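Local coordinates for diacylglycerol lipase (Aspergillus oryzae, PDB 5XK2), which probably hydrolyses mono- and diacylglycerols through a serine nucleophile, as a class 3 lipase of the alpha/beta-hydrolase clan, at residues I227-T233 with H266-F272; I132-D136 with L166-Y171; F103-P108 with A116-W121. One frame throughout, in Å; residues are numbered along the deposited sequence.

Contact 1: residues I227-T233 with H266-F272; sequences ITAPDNT and HSHVWYF
Ile227, the last residue of strand 224-227, keeps extended backbone angles and sends its m,t side chain toward residues 266-272. Ile227 CD1 sits over the face of the Phe272 ring as a CH-pi contact, 4.1 Å from the centroid, and lies 3.9 Å from Tyr271 CD2. The chain swings away through Thr228 to Pro230 and returns at Asp231, whose CA is 5.7 Å from that of Trp270. With chi1 m, Asp231 places CB over the five-membered ring of Trp270 (3.7 Å to the centroid), while its OD2 accepts a 2.6 Å hydrogen bond from His266 ND1. A water joins Asp231 OD1 (2.8 Å) to Ser267 OG (2.7 Å), which also bonds Asp205. Asn232, with positive phi (60°/45°), lays CB over the six-membered ring of Trp270, 3.7 Å from its centroid. Thr233 OG1 turns back to Pro230 O at 2.8 Å. In the second segment, His266 to His268 are helical in phi/psi, Trp270 and Tyr271 are extended, and Phe272 turns with positive phi. His268, facing away, bonds Ser153 and Asp206, and Tyr271 OH also reaches Asp206. The loop after strand 224-227 packs against the segment carrying the histidine of a probable Ser-His-Asp triad, as in alpha/beta-hydrolase lipases.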
loop_
_atom_site.group_PDB
_atom_site.type_symbol
_atom_site.label_atom_id
_atom_site.label_comp_id
_atom_site.label_asym_id
_atom_site.label_seq_id
_atom_site.Cartn_x
_atom_site.Cartn_y
_atom_site.Cartn_z
ATOM N N ILE A 227 3.862 -21.487 5.100
ATOM C CA ILE A 227 3.565 -22.034 3.777
ATOM C C ILE A 227 4.677 -21.653 2.819
ATOM O O ILE A 227 4.994 -20.476 2.680
ATOM C CB ILE A 227 2.240 -21.495 3.209
ATOM C CG1 ILE A 227 1.085 -21.714 4.185
ATOM C CG2 ILE A 227 1.954 -22.125 1.829
ATOM C CD1 ILE A 227 -0.100 -20.800 3.860
ATOM N N THR A 228 5.323 -22.650 2.228
ATOM C CA THR A 228 6.415 -22.406 1.272
ATOM C C THR A 228 6.082 -22.726 -0.196
ATOM O O THR A 228 6.978 -22.819 -1.027
ATOM C CB THR A 228 7.689 -23.145 1.711
ATOM O OG1 THR A 228 7.384 -24.509 2.017
ATOM C CG2 THR A 228 8.280 -22.457 2.936
ATOM N N ALA A 229 4.822 -22.980 -0.508
ATOM C CA ALA A 229 4.428 -23.177 -1.905
ATOM C C ALA A 229 4.558 -21.887 -2.728
ATOM O O ALA A 229 4.339 -20.800 -2.198
ATOM C CB ALA A 229 2.991 -23.681 -1.952
ATOM N N PRO A 230 4.854 -21.999 -4.035
ATOM C CA PRO A 230 4.808 -20.813 -4.896
ATOM C C PRO A 230 3.395 -20.203 -4.962
ATOM O O PRO A 230 2.375 -20.907 -4.765
ATOM C CB PRO A 230 5.222 -21.352 -6.276
ATOM C CG PRO A 230 5.962 -22.612 -5.988
ATOM C CD PRO A 230 5.276 -23.203 -4.777
ATOM N N ASP A 231 3.329 -18.908 -5.266
ATOM C CA ASP A 231 2.050 -18.256 -5.535
ATOM C C ASP A 231 1.202 -19.012 -6.555
ATOM O O ASP A 231 1.727 -19.499 -7.558
ATOM C CB ASP A 231 2.243 -16.850 -6.108
ATOM C CG ASP A 231 2.937 -15.894 -5.165
ATOM O OD1 ASP A 231 3.073 -16.185 -3.961
ATOM O OD2 ASP A 231 3.337 -14.819 -5.666
ATOM N N ASN A 232 -0.101 -19.089 -6.289
ATOM C CA ASN A 232 -1.084 -19.595 -7.260
ATOM C C ASN A 232 -0.769 -21.020 -7.657
ATOM O O ASN A 232 -0.785 -21.380 -8.836
ATOM C CB ASN A 232 -1.131 -18.686 -8.486
ATOM C CG ASN A 232 -2.438 -18.784 -9.254
ATOM O OD1 ASN A 232 -3.389 -19.453 -8.833
ATOM N ND2 ASN A 232 -2.496 -18.091 -10.383
ATOM N N THR A 233 -0.454 -21.834 -6.650
ATOM C CA THR A 233 -0.266 -23.256 -6.870
ATOM C C THR A 233 -0.963 -24.024 -5.760
ATOM O O THR A 233 -1.235 -23.478 -4.704
ATOM C CB THR A 233 1.234 -23.679 -6.901
ATOM O OG1 THR A 233 1.817 -23.508 -5.599
ATOM C CG2 THR A 233 2.009 -22.882 -7.950
ATOM N N HIS A 266 3.623 -9.597 -3.103
ATOM C CA HIS A 266 2.893 -10.634 -3.836
ATOM C C HIS A 266 2.596 -11.844 -2.935
ATOM O O HIS A 266 1.539 -12.455 -3.041
ATOM C CB HIS A 266 3.690 -11.075 -5.070
ATOM C CG HIS A 266 4.981 -11.758 -4.742
ATOM N ND1 HIS A 266 5.101 -13.131 -4.669
ATOM C CD2 HIS A 266 6.198 -11.256 -4.412
ATOM C CE1 HIS A 266 6.345 -13.447 -4.339
ATOM N NE2 HIS A 266 7.030 -12.329 -4.179
ATOM N N SER A 267 3.524 -12.159 -2.033
ATOM C CA SER A 267 3.370 -13.322 -1.144
ATOM C C SER A 267 2.178 -13.162 -0.206
ATOM O O SER A 267 1.597 -14.140 0.253
ATOM C CB SER A 267 4.640 -13.542 -0.321
ATOM O OG SER A 267 5.710 -13.906 -1.199
ATOM N N HIS A 268 1.811 -11.913 0.070
ATOM C CA HIS A 268 0.749 -11.630 1.035
ATOM C C HIS A 268 -0.629 -12.057 0.557
ATOM O O HIS A 268 -1.507 -12.307 1.385
ATOM C CB HIS A 268 0.711 -10.117 1.360
ATOM C CG HIS A 268 -0.207 -9.754 2.487
ATOM N ND1 HIS A 268 -0.068 -10.270 3.759
ATOM C CD2 HIS A 268 -1.235 -8.872 2.548
ATOM C CE1 HIS A 268 -0.990 -9.739 4.549
ATOM N NE2 HIS A 268 -1.709 -8.885 3.838
ATOM N N VAL A 269 -0.850 -12.078 -0.760
ATOM C CA VAL A 269 -2.203 -12.297 -1.242
ATOM C C VAL A 269 -2.479 -13.740 -1.625
ATOM O O VAL A 269 -3.618 -14.060 -1.955
ATOM C CB VAL A 269 -2.538 -11.359 -2.430
ATOM C CG1 VAL A 269 -2.227 -9.923 -2.032
ATOM C CG2 VAL A 269 -1.737 -11.741 -3.672
ATOM N N TRP A 270 -1.464 -14.610 -1.541
ATOM C CA TRP A 270 -1.663 -16.013 -1.896
ATOM C C TRP A 270 -1.509 -16.890 -0.655
ATOM O O TRP A 270 -0.398 -17.301 -0.323
ATOM C CB TRP A 270 -0.632 -16.433 -2.970
ATOM C CG TRP A 270 -0.790 -15.679 -4.253
ATOM C CD1 TRP A 270 -0.066 -14.601 -4.669
ATOM C CD2 TRP A 270 -1.763 -15.934 -5.287
ATOM N NE1 TRP A 270 -0.528 -14.165 -5.903
ATOM C CE2 TRP A 270 -1.564 -14.966 -6.293
ATOM C CE3 TRP A 270 -2.783 -16.874 -5.443
ATOM C CZ2 TRP A 270 -2.353 -14.919 -7.451
ATOM C CZ3 TRP A 270 -3.556 -16.831 -6.613
ATOM C CH2 TRP A 270 -3.333 -15.861 -7.588
ATOM N N TYR A 271 -2.639 -17.210 -0.022
ATOM C CA TYR A 271 -2.667 -18.113 1.130
ATOM C C TYR A 271 -3.676 -19.177 0.760
ATOM O O TYR A 271 -4.865 -19.042 1.015
ATOM C CB TYR A 271 -3.071 -17.332 2.402
ATOM C CG TYR A 271 -1.904 -16.628 3.051
ATOM C CD1 TYR A 271 -1.326 -15.490 2.470
ATOM C CD2 TYR A 271 -1.350 -17.119 4.224
ATOM C CE1 TYR A 271 -0.222 -14.858 3.066
ATOM C CE2 TYR A 271 -0.257 -16.491 4.831
ATOM C CZ TYR A 271 0.305 -15.374 4.241
ATOM O OH TYR A 271 1.386 -14.774 4.846
ATOM N N PHE A 272 -3.149 -20.251 0.193
ATOM C CA PHE A 272 -3.882 -21.345 -0.461
ATOM C C PHE A 272 -4.714 -20.931 -1.657
ATOM O O PHE A 272 -4.611 -21.560 -2.702
ATOM C CB PHE A 272 -4.816 -22.032 0.531
ATOM C CG PHE A 272 -4.116 -22.538 1.744
ATOM C CD1 PHE A 272 -3.336 -23.690 1.670
ATOM C CD2 PHE A 272 -4.200 -21.856 2.950
ATOM C CE1 PHE A 272 -2.646 -24.169 2.799
ATOM C CE2 PHE A 272 -3.516 -22.327 4.079
ATOM C CZ PHE A 272 -2.742 -23.480 4.000
HETATM O O HOH W 1 5.492 -16.235 -2.597
HETATM O O HOH W 2 -4.403 -22.274 -5.353
#

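Contact 2: residues I132-D136 with L166-Y171; sequences IKTLD and LRTKNY
Two helices that follow successive strands of the sheet meet here through their side chains. Residues 132-136 are a regular helical turn near the end of helix 118-138; residues 166-171 form the C-terminal end of the second helix, which closes in a Schellman motif. Asn170, at phi 83°, is its C-prime residue: Tyr171 N bonds Leu166 O at 3.1 Å and Asn170 N bonds Arg167 O at 3.0 Å. The nearest CA pairs are Ile132 with Leu166 (8.3 Å) and Leu135 with Tyr171 (8.9 Å). Ile132, Leu135 and Leu166 all adopt the m,t rotamer. Ile132 starts sideways, but its CG1 reaches Leu166 CD2 at 3.9 Å and its CD1 meets Lys169 CD at 3.8 Å. Leu135 points toward the partner, its CD1 4.1 Å from Leu166 CD2 and over one face of the Tyr171 ring, its CB 4.0 Å from Tyr171 CE1. Tyr171, with chi1 m and chi2 -88°, carries its ring across the gap so that OH donates a short 2.5 Å hydrogen bond to Asp136 OD1; Asp136, with chi1 m and chi2 near zero, presents that oxygen at the ring edge. Ile132 CG2 lies 3.3 Å from Tyr171 OH. Beneath, Leu135 rests on strand 83-89, and Leu166 and Tyr171 on strand 146-152. This is the side-by-side packing of neighbouring helices on one face of the central sheet in an alpha/beta-hydrolase fold.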
loop_
_atom_site.group_PDB
_atom_site.type_symbol
_atom_site.label_atom_id
_atom_site.label_comp_id
_atom_site.label_asym_id
_atom_site.label_seq_id
_atom_site.Cartn_x
_atom_site.Cartn_y
_atom_site.Cartn_z
ATOM N N ILE A 132 -21.080 -10.310 19.967
ATOM C CA ILE A 132 -21.465 -11.121 21.106
ATOM C C ILE A 132 -22.984 -11.275 21.181
ATOM O O ILE A 132 -23.488 -12.372 21.449
ATOM C CB ILE A 132 -20.911 -10.515 22.400
ATOM C CG1 ILE A 132 -19.393 -10.699 22.421
ATOM C CG2 ILE A 132 -21.553 -11.163 23.636
ATOM C CD1 ILE A 132 -18.719 -10.016 23.579
ATOM N N LYS A 133 -23.699 -10.185 20.903
ATOM C CA LYS A 133 -25.164 -10.222 20.879
ATOM C C LYS A 133 -25.627 -11.283 19.900
ATOM O O LYS A 133 -26.506 -12.097 20.196
ATOM C CB LYS A 133 -25.738 -8.858 20.496
ATOM C CG LYS A 133 -27.275 -8.830 20.388
ATOM C CD LYS A 133 -27.742 -7.534 19.727
ATOM C CE LYS A 133 -29.262 -7.329 19.823
ATOM N NZ LYS A 133 -29.990 -7.622 18.546
ATOM N N THR A 134 -24.993 -11.283 18.732
ATOM C CA THR A 134 -25.353 -12.229 17.682
ATOM C C THR A 134 -24.985 -13.667 18.045
ATOM O O THR A 134 -25.770 -14.585 17.801
ATOM C CB THR A 134 -24.692 -11.832 16.347
ATOM O OG1 THR A 134 -25.141 -10.519 15.969
ATOM C CG2 THR A 134 -25.077 -12.823 15.244
ATOM N N LEU A 135 -23.799 -13.887 18.626
ATOM C CA LEU A 135 -23.428 -15.226 19.053
ATOM C C LEU A 135 -24.455 -15.765 20.063
ATOM O O LEU A 135 -24.875 -16.914 19.987
ATOM C CB LEU A 135 -22.021 -15.233 19.674
ATOM C CG LEU A 135 -20.890 -14.938 18.683
ATOM C CD1 LEU A 135 -19.541 -14.941 19.402
ATOM C CD2 LEU A 135 -20.880 -15.960 17.565
ATOM N N ASP A 136 -24.857 -14.898 20.985
ATOM C CA ASP A 136 -25.812 -15.286 22.019
ATOM C C ASP A 136 -27.182 -15.634 21.402
ATOM O O ASP A 136 -27.822 -16.615 21.806
ATOM C CB ASP A 136 -25.935 -14.176 23.062
ATOM C CG ASP A 136 -24.691 -14.059 23.956
ATOM O OD1 ASP A 136 -23.761 -14.893 23.839
ATOM O OD2 ASP A 136 -24.666 -13.126 24.785
ATOM N N LEU A 166 -12.932 -13.373 23.135
ATOM C CA LEU A 166 -14.071 -14.267 23.188
ATOM C C LEU A 166 -13.817 -15.481 24.073
ATOM O O LEU A 166 -14.693 -15.897 24.827
ATOM C CB LEU A 166 -14.472 -14.705 21.768
ATOM C CG LEU A 166 -15.125 -13.583 20.963
ATOM C CD1 LEU A 166 -15.313 -14.034 19.504
ATOM C CD2 LEU A 166 -16.497 -13.181 21.548
ATOM N N ARG A 167 -12.613 -16.051 24.008
ATOM C CA ARG A 167 -12.307 -17.203 24.834
ATOM C C ARG A 167 -12.354 -16.876 26.319
ATOM O O ARG A 167 -12.780 -17.715 27.103
ATOM C CB ARG A 167 -10.922 -17.766 24.487
ATOM C CG ARG A 167 -10.882 -18.447 23.124
ATOM C CD ARG A 167 -9.418 -18.472 22.674
ATOM N NE ARG A 167 -9.295 -19.037 21.335
ATOM C CZ ARG A 167 -8.171 -18.996 20.632
ATOM N NH1 ARG A 167 -7.111 -18.356 21.118
ATOM N NH2 ARG A 167 -8.125 -19.557 19.432
ATOM N N THR A 168 -11.941 -15.670 26.695
ATOM C CA THR A 168 -11.999 -15.294 28.118
ATOM C C THR A 168 -13.452 -15.142 28.570
ATOM O O THR A 168 -13.741 -15.088 29.761
ATOM C CB THR A 168 -11.229 -13.991 28.432
ATOM O OG1 THR A 168 -11.879 -12.837 27.864
ATOM C CG2 THR A 168 -9.785 -14.071 27.933
ATOM N N LYS A 169 -14.351 -15.016 27.599
ATOM C CA LYS A 169 -15.789 -14.912 27.839
ATOM C C LYS A 169 -16.529 -16.245 27.675
ATOM O O LYS A 169 -17.755 -16.266 27.557
ATOM C CB LYS A 169 -16.375 -13.828 26.938
ATOM C CG LYS A 169 -15.835 -12.431 27.228
ATOM C CD LYS A 169 -16.370 -11.433 26.197
ATOM C CE LYS A 169 -15.736 -10.058 26.306
ATOM N NZ LYS A 169 -15.256 -9.716 27.664
ATOM N N ASN A 170 -15.767 -17.330 27.580
ATOM C CA ASN A 170 -16.237 -18.726 27.491
ATOM C C ASN A 170 -16.638 -19.195 26.098
ATOM O O ASN A 170 -17.111 -20.327 25.958
ATOM C CB ASN A 170 -17.427 -19.033 28.432
ATOM C CG ASN A 170 -17.188 -18.591 29.858
ATOM O OD1 ASN A 170 -18.057 -17.976 30.466
ATOM N ND2 ASN A 170 -16.018 -18.904 30.405
ATOM N N TYR A 171 -16.502 -18.348 25.075
ATOM C CA TYR A 171 -16.787 -18.809 23.716
ATOM C C TYR A 171 -15.581 -19.604 23.233
ATOM O O TYR A 171 -14.464 -19.101 23.294
ATOM C CB TYR A 171 -17.068 -17.623 22.768
ATOM C CG TYR A 171 -18.218 -16.749 23.201
ATOM C CD1 TYR A 171 -19.537 -17.041 22.819
ATOM C CD2 TYR A 171 -18.000 -15.632 24.008
ATOM C CE1 TYR A 171 -20.599 -16.234 23.240
ATOM C CE2 TYR A 171 -19.047 -14.837 24.433
ATOM C CZ TYR A 171 -20.345 -15.139 24.048
ATOM O OH TYR A 171 -21.366 -14.332 24.494
#

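Contact 3: residues F103-P108 with A116-W121; sequences FPQTDP and AELGFW
Strands 105-106 and 116-117 form a short antiparallel hairpin ladder. Thr106 and Ala116 are its hydrogen-bonded pair, CA atoms 5.4 Å apart: Thr106 N donates to Ala116 O at 2.8 Å, and Ala116 N to Thr106 O at 2.9 Å. Gln105 and Glu117 are the non-hydrogen-bonded pair (CA-CA 4.7 Å), where Gln105 CA also makes a CA-H...O contact of 3.3 Å with Ala116 O. Glu117 makes a backbone hydrogen bond outside the hairpin, with Val183. Leu118 N gives to Pro104 O at 3.0 Å although helix 118-138 has already begun. Phe103 O is hydrogen-bonded to Tyr218 OH, and Gln105 NE2 weakly to Gly217 O. Glu117 is the N-cap: with chi1 t and chi2 m, its OE2 accepts from Phe120 N at 2.9 Å, while its main-chain O receives Trp121 N at 3.0 Å. Glu117 OE1 lies 3.4 Å from Phe103 CD1, at the ring edge. Apolar packing completes the join. Pro108 CB stands over the six-membered ring of Trp121 (chi1 t), a CH-pi contact 3.5 Å from the centroid; Thr106 CB lies 3.7 Å from Leu118 CD1. The hairpin leads directly into helix 118-138, whose first turn, with Ala116 before it, packs on helix 154-168 through Leu161, Ala157 and Asp165.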
loop_
_atom_site.group_PDB
_atom_site.type_symbol
_atom_site.label_atom_id
_atom_site.label_comp_id
_atom_site.label_asym_id
_atom_site.label_seq_id
_atom_site.Cartn_x
_atom_site.Cartn_y
_atom_site.Cartn_z
ATOM N N PHE A 103 3.318 2.053 16.299
ATOM C CA PHE A 103 2.292 1.054 16.608
ATOM C C PHE A 103 2.120 0.957 18.124
ATOM O O PHE A 103 2.597 0.012 18.754
ATOM C CB PHE A 103 2.669 -0.325 16.040
ATOM C CG PHE A 103 2.784 -0.366 14.523
ATOM C CD1 PHE A 103 1.667 -0.581 13.728
ATOM C CD2 PHE A 103 4.013 -0.210 13.913
ATOM C CE1 PHE A 103 1.782 -0.626 12.334
ATOM C CE2 PHE A 103 4.130 -0.251 12.525
ATOM C CZ PHE A 103 3.012 -0.470 11.745
ATOM N N PRO A 104 1.463 1.958 18.726
ATOM C CA PRO A 104 1.315 1.970 20.186
ATOM C C PRO A 104 0.520 0.792 20.723
ATOM O O PRO A 104 -0.389 0.287 20.051
ATOM C CB PRO A 104 0.573 3.279 20.454
ATOM C CG PRO A 104 -0.101 3.607 19.171
ATOM C CD PRO A 104 0.817 3.117 18.091
ATOM N N GLN A 105 0.865 0.395 21.952
ATOM C CA GLN A 105 0.209 -0.702 22.656
ATOM C C GLN A 105 -0.834 -0.181 23.637
ATOM O O GLN A 105 -0.760 0.966 24.091
ATOM C CB GLN A 105 1.230 -1.559 23.404
ATOM C CG GLN A 105 2.210 -2.235 22.458
ATOM C CD GLN A 105 3.108 -3.204 23.156
ATOM O OE1 GLN A 105 3.342 -3.092 24.355
ATOM N NE2 GLN A 105 3.629 -4.169 22.408
ATOM N N THR A 106 -1.845 -1.001 23.892
ATOM C CA THR A 106 -2.895 -0.651 24.851
ATOM C C THR A 106 -3.179 -1.856 25.749
ATOM O O THR A 106 -2.812 -2.975 25.409
ATOM C CB THR A 106 -4.170 -0.195 24.100
ATOM O OG1 THR A 106 -5.073 0.457 24.996
ATOM C CG2 THR A 106 -4.873 -1.384 23.427
ATOM N N ASP A 107 -3.818 -1.632 26.899
ATOM C CA ASP A 107 -4.164 -2.721 27.811
ATOM C C ASP A 107 -5.576 -3.232 27.500
ATOM O O ASP A 107 -6.554 -2.526 27.741
ATOM C CB ASP A 107 -4.082 -2.213 29.271
ATOM C CG ASP A 107 -4.325 -3.304 30.313
ATOM O OD1 ASP A 107 -4.788 -4.414 29.982
ATOM O OD2 ASP A 107 -4.046 -3.037 31.507
ATOM N N PRO A 108 -5.691 -4.434 26.906
ATOM C CA PRO A 108 -6.973 -5.059 26.567
ATOM C C PRO A 108 -7.731 -5.659 27.747
ATOM O O PRO A 108 -8.838 -6.151 27.535
ATOM C CB PRO A 108 -6.573 -6.141 25.561
ATOM C CG PRO A 108 -5.246 -6.588 26.062
ATOM C CD PRO A 108 -4.562 -5.330 26.574
ATOM N N ALA A 116 -1.867 -5.151 23.786
ATOM C CA ALA A 116 -2.236 -5.420 22.396
ATOM C C ALA A 116 -2.015 -4.200 21.533
ATOM O O ALA A 116 -1.958 -3.076 22.031
ATOM C CB ALA A 116 -3.696 -5.854 22.302
ATOM N N GLU A 117 -1.909 -4.420 20.226
ATOM C CA GLU A 117 -1.793 -3.319 19.275
ATOM C C GLU A 117 -3.066 -2.467 19.345
ATOM O O GLU A 117 -4.161 -2.995 19.213
ATOM C CB GLU A 117 -1.585 -3.878 17.855
ATOM C CG GLU A 117 -0.776 -2.988 16.937
ATOM C CD GLU A 117 -1.617 -1.956 16.207
ATOM O OE1 GLU A 117 -1.033 -0.972 15.711
ATOM O OE2 GLU A 117 -2.849 -2.129 16.111
ATOM N N LEU A 118 -2.922 -1.158 19.560
ATOM C CA LEU A 118 -4.079 -0.298 19.811
ATOM C C LEU A 118 -5.073 -0.280 18.655
ATOM O O LEU A 118 -6.288 -0.373 18.864
ATOM C CB LEU A 118 -3.620 1.135 20.102
ATOM C CG LEU A 118 -4.762 2.158 20.213
ATOM C CD1 LEU A 118 -5.643 1.881 21.409
ATOM C CD2 LEU A 118 -4.189 3.563 20.270
ATOM N N GLY A 119 -4.558 -0.171 17.436
ATOM C CA GLY A 119 -5.434 -0.077 16.276
ATOM C C GLY A 119 -6.324 -1.299 16.132
ATOM O O GLY A 119 -7.543 -1.188 15.921
ATOM N N PHE A 120 -5.720 -2.478 16.217
ATOM C CA PHE A 120 -6.473 -3.718 16.028
ATOM C C PHE A 120 -7.422 -3.961 17.198
ATOM O O PHE A 120 -8.551 -4.449 17.011
ATOM C CB PHE A 120 -5.528 -4.914 15.876
ATOM C CG PHE A 120 -4.638 -4.844 14.673
ATOM C CD1 PHE A 120 -5.157 -4.551 13.413
ATOM C CD2 PHE A 120 -3.281 -5.090 14.795
ATOM C CE1 PHE A 120 -4.311 -4.495 12.301
ATOM C CE2 PHE A 120 -2.440 -5.039 13.699
ATOM C CZ PHE A 120 -2.956 -4.731 12.449
ATOM N N TRP A 121 -6.978 -3.620 18.407
ATOM C CA TRP A 121 -7.840 -3.813 19.571
ATOM C C TRP A 121 -9.046 -2.878 19.464
ATOM O O TRP A 121 -10.169 -3.271 19.752
ATOM C CB TRP A 121 -7.083 -3.560 20.883
ATOM C CG TRP A 121 -7.970 -3.778 22.105
ATOM C CD1 TRP A 121 -8.431 -2.826 22.969
ATOM C CD2 TRP A 121 -8.504 -5.025 22.562
ATOM N NE1 TRP A 121 -9.209 -3.415 23.951
ATOM C CE2 TRP A 121 -9.267 -4.762 23.718
ATOM C CE3 TRP A 121 -8.395 -6.348 22.114
ATOM C CZ2 TRP A 121 -9.930 -5.771 24.418
ATOM C CZ3 TRP A 121 -9.051 -7.347 22.811
ATOM C CH2 TRP A 121 -9.808 -7.056 23.955
#

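Overall arrangement
Contacts 2 and 3 share helix 118-138: contact 3 builds its start and contact 2 uses a turn near its end, so their centres stand 21 Å apart and their nearest atoms about 7 Å. Both also involve helix 154-168, which follows the probable nucleophile elbow at Ser153. Contact 1, later in the chain, lies across the chain's centre from contact 2, with centres 32 Å and nearest atoms about 16 Å apart; from contact 3 its centre is 28 Å away. It alone of the three holds a member of the presumed triad, His268, bonded to Ser153. Contacts 1 and 3 both reach the second subunit, through His266 and Val269 and through Phe103 respectively.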